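Local coordinates for uncharacterized protein lp_2219 (Lactobacillus plantarum, PDB 3HFQ) that is of unknown function but folds as a seven-bladed beta-propeller of the lactonase family, and so may act on a lactone or related small molecule, at residues A[82-90]-A[101-109]. The protein carries 1 engineered substitution. Sequence-based numbering, arbitrary orientation.
Sequences VAPGTPPAY and YSANYHKGT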
loop_
_atom_site.group_PDB
_atom_site.type_symbol
_atom_site.label_atom_id
_atom_site.label_comp_id
_atom_site.label_asym_id
_atom_site.label_seq_id
_atom_site.Cartn_x
_atom_site.Cartn_y
_atom_site.Cartn_z
ATOM N N VAL A 82 9.600 16.308 8.971
ATOM C CA VAL A 82 10.304 16.219 7.707
ATOM C C VAL A 82 11.807 16.340 7.881
ATOM O O VAL A 82 12.293 16.774 8.926
ATOM C CB VAL A 82 9.823 17.317 6.736
ATOM C CG1 VAL A 82 8.348 17.104 6.401
ATOM C CG2 VAL A 82 10.026 18.689 7.361
ATOM N N ALA A 83 12.538 15.950 6.846
ATOM C CA ALA A 83 13.991 16.007 6.866
ATOM C C ALA A 83 14.492 16.226 5.449
ATOM O O ALA A 83 13.815 15.880 4.482
ATOM C CB ALA A 83 14.559 14.705 7.422
ATOM N N PRO A 84 15.682 16.824 5.304
ATOM C CA PRO A 84 16.209 17.051 3.958
ATOM C C PRO A 84 16.196 15.761 3.144
ATOM O O PRO A 84 16.588 14.697 3.630
ATOM C CB PRO A 84 17.623 17.594 4.217
ATOM C CG PRO A 84 17.909 17.237 5.668
ATOM C CD PRO A 84 16.578 17.388 6.327
ATOM N N GLY A 85 15.717 15.860 1.910
ATOM C CA GLY A 85 15.647 14.693 1.054
ATOM C C GLY A 85 14.253 14.462 0.498
ATOM O O GLY A 85 13.346 15.287 0.663
ATOM N N THR A 86 14.081 13.319 -0.155
ATOM C CA THR A 86 12.813 12.953 -0.768
ATOM C C THR A 86 11.755 12.522 0.238
ATOM O O THR A 86 12.073 12.101 1.350
ATOM C CB THR A 86 13.002 11.789 -1.750
ATOM O OG1 THR A 86 13.458 10.636 -1.029
ATOM C CG2 THR A 86 14.024 12.150 -2.815
ATOM N N PRO A 87 10.473 12.636 -0.143
ATOM C CA PRO A 87 9.370 12.239 0.739
ATOM C C PRO A 87 9.323 10.710 0.727
ATOM O O PRO A 87 9.852 10.081 -0.187
ATOM C CB PRO A 87 8.136 12.837 0.056
ATOM C CG PRO A 87 8.694 13.939 -0.809
ATOM C CD PRO A 87 9.960 13.327 -1.336
ATOM N N PRO A 88 8.698 10.097 1.743
ATOM C CA PRO A 88 8.605 8.633 1.803
ATOM C C PRO A 88 7.617 8.066 0.777
ATOM O O PRO A 88 7.040 8.817 -0.013
ATOM C CB PRO A 88 8.178 8.375 3.247
ATOM C CG PRO A 88 7.362 9.595 3.577
ATOM C CD PRO A 88 8.184 10.714 2.979
ATOM N N ALA A 89 7.421 6.748 0.794
ATOM C CA ALA A 89 6.525 6.096 -0.161
ATOM C C ALA A 89 5.414 5.260 0.474
ATOM O O ALA A 89 4.482 4.837 -0.210
ATOM C CB ALA A 89 7.340 5.219 -1.109
ATOM N N TYR A 90 5.522 5.013 1.774
ATOM C CA TYR A 90 4.531 4.217 2.493
ATOM C C TYR A 90 4.439 4.737 3.920
ATOM O O TYR A 90 5.412 5.266 4.455
ATOM C CB TYR A 90 4.964 2.747 2.516
ATOM C CG TYR A 90 3.925 1.771 3.042
ATOM C CD1 TYR A 90 2.919 1.280 2.211
ATOM C CD2 TYR A 90 3.957 1.329 4.367
ATOM C CE1 TYR A 90 1.975 0.368 2.678
ATOM C CE2 TYR A 90 3.012 0.417 4.851
ATOM C CZ TYR A 90 2.025 -0.059 3.999
ATOM O OH TYR A 90 1.095 -0.969 4.455
ATOM N N TYR A 101 4.861 4.281 11.141
ATOM C CA TYR A 101 6.007 3.794 10.378
ATOM C C TYR A 101 5.958 4.340 8.956
ATOM O O TYR A 101 4.879 4.528 8.396
ATOM C CB TYR A 101 5.988 2.267 10.292
ATOM C CG TYR A 101 5.876 1.550 11.615
ATOM C CD1 TYR A 101 6.910 1.590 12.548
ATOM C CD2 TYR A 101 4.740 0.803 11.920
ATOM C CE1 TYR A 101 6.809 0.906 13.764
ATOM C CE2 TYR A 101 4.628 0.120 13.125
ATOM C CZ TYR A 101 5.666 0.172 14.041
ATOM O OH TYR A 101 5.540 -0.487 15.241
ATOM N N SER A 102 7.125 4.599 8.375
ATOM C CA SER A 102 7.184 5.081 7.002
ATOM C C SER A 102 8.370 4.453 6.285
ATOM O O SER A 102 9.377 4.101 6.913
ATOM C CB SER A 102 7.280 6.614 6.951
ATOM O OG SER A 102 8.425 7.100 7.623
ATOM N N ALA A 103 8.234 4.307 4.971
ATOM C CA ALA A 103 9.277 3.722 4.133
ATOM C C ALA A 103 9.733 4.753 3.112
ATOM O O ALA A 103 8.902 5.395 2.476
ATOM C CB ALA A 103 8.732 2.498 3.413
ATOM N N ASN A 104 11.041 4.913 2.942
ATOM C CA ASN A 104 11.532 5.882 1.970
ATOM C C ASN A 104 12.287 5.181 0.850
ATOM O O ASN A 104 13.340 4.583 1.062
ATOM C CB ASN A 104 12.435 6.920 2.638
ATOM C CG ASN A 104 12.689 8.123 1.745
ATOM O OD1 ASN A 104 13.182 7.988 0.622
ATOM N ND2 ASN A 104 12.350 9.305 2.238
ATOM N N TYR A 105 11.731 5.279 -0.348
ATOM C CA TYR A 105 12.288 4.648 -1.536
ATOM C C TYR A 105 13.690 5.113 -1.901
ATOM O O TYR A 105 14.629 4.321 -1.930
ATOM C CB TYR A 105 11.339 4.892 -2.709
ATOM C CG TYR A 105 11.683 4.137 -3.974
ATOM C CD1 TYR A 105 12.633 4.626 -4.872
ATOM C CD2 TYR A 105 11.030 2.949 -4.286
ATOM C CE1 TYR A 105 12.926 3.940 -6.055
ATOM C CE2 TYR A 105 11.313 2.256 -5.460
ATOM C CZ TYR A 105 12.253 2.758 -6.340
ATOM O OH TYR A 105 12.512 2.068 -7.505
ATOM N N HIS A 106 13.826 6.404 -2.174
ATOM C CA HIS A 106 15.104 6.972 -2.578
ATOM C C HIS A 106 16.210 6.908 -1.521
ATOM O O HIS A 106 17.369 6.661 -1.854
ATOM C CB HIS A 106 14.874 8.412 -3.034
ATOM C CG HIS A 106 13.797 8.545 -4.068
ATOM N ND1 HIS A 106 13.964 8.132 -5.375
ATOM C CD2 HIS A 106 12.528 9.006 -3.978
ATOM C CE1 HIS A 106 12.843 8.334 -6.043
ATOM N NE2 HIS A 106 11.954 8.863 -5.219
ATOM N N LYS A 107 15.862 7.116 -0.253
ATOM C CA LYS A 107 16.856 7.083 0.823
ATOM C C LYS A 107 17.212 5.677 1.303
ATOM O O LYS A 107 18.280 5.470 1.883
ATOM C CB LYS A 107 16.370 7.890 2.029
ATOM C CG LYS A 107 16.262 9.386 1.808
ATOM C CD LYS A 107 15.801 10.056 3.100
ATOM C CE LYS A 107 16.112 11.537 3.115
ATOM N NZ LYS A 107 15.784 12.137 4.440
ATOM N N GLY A 108 16.312 4.722 1.076
ATOM C CA GLY A 108 16.553 3.351 1.502
ATOM C C GLY A 108 16.414 3.220 3.007
ATOM O O GLY A 108 17.154 2.479 3.659
ATOM N N THR A 109 15.438 3.931 3.561
ATOM C CA THR A 109 15.224 3.928 5.000
ATOM C C THR A 109 13.835 3.529 5.468
ATOM O O THR A 109 12.857 3.583 4.719
ATOM C CB THR A 109 15.493 5.325 5.588
ATOM O OG1 THR A 109 14.628 6.276 4.952
ATOM C CG2 THR A 109 16.934 5.738 5.360
HETATM O O HOH W 1 13.435 13.205 3.473
HETATM O O HOH W 2 10.203 7.609 -1.337
#
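Asn104 reaches across with its amide, ND2 giving a hydrogen bond to Thr86 O at 2.9 Å. The acceptor lies in the amide plane, while ND2 stands above the carbonyl plane. With CG anti to the backbone N (chi1 -166°), the amide can also turn OD1 back to the backbone N of Lys107, 3.0 Å away in a nearly straight bond (167°), an Asx motif that ties the turn. Replaced by alanine, Asn104 would lose both bonds, which would probably leave Lys107 N without this acceptor and the turn less firmly tied to Thr86. Thr86 crosses His106 at about a right angle: its OG1 lies near the ring plane at the edge, 3.3 Å from His106 CB, and the methyl CG2 packs beside CG and CD2 of His106. Lys107, long enough to span the gap, runs extended past Gly85, where a side chain would collide with CE and, given the backbone angles, with Pro84 O; its NZ donates to Pro84 O at 2.8 Å. A water accepts from the same NZ and lies within bonding reach of Ala83 O and Thr86 O. Ala103 O receives Ala89 N head-on at 2.6 Å and Tyr90 N weakly, a classic beta bulge, while Ala103 N returns a bond to Tyr90 O. The small CB of Ala103 lets Tyr90 CB approach to 3.9 Å; the tyrosine ring leads away, its OH bonded to Asp147. The proline-rich loop carries the chain from outer strand 74-84 of one blade to inner strand 90-94 of the next, the blade-to-blade connection of a beta-propeller.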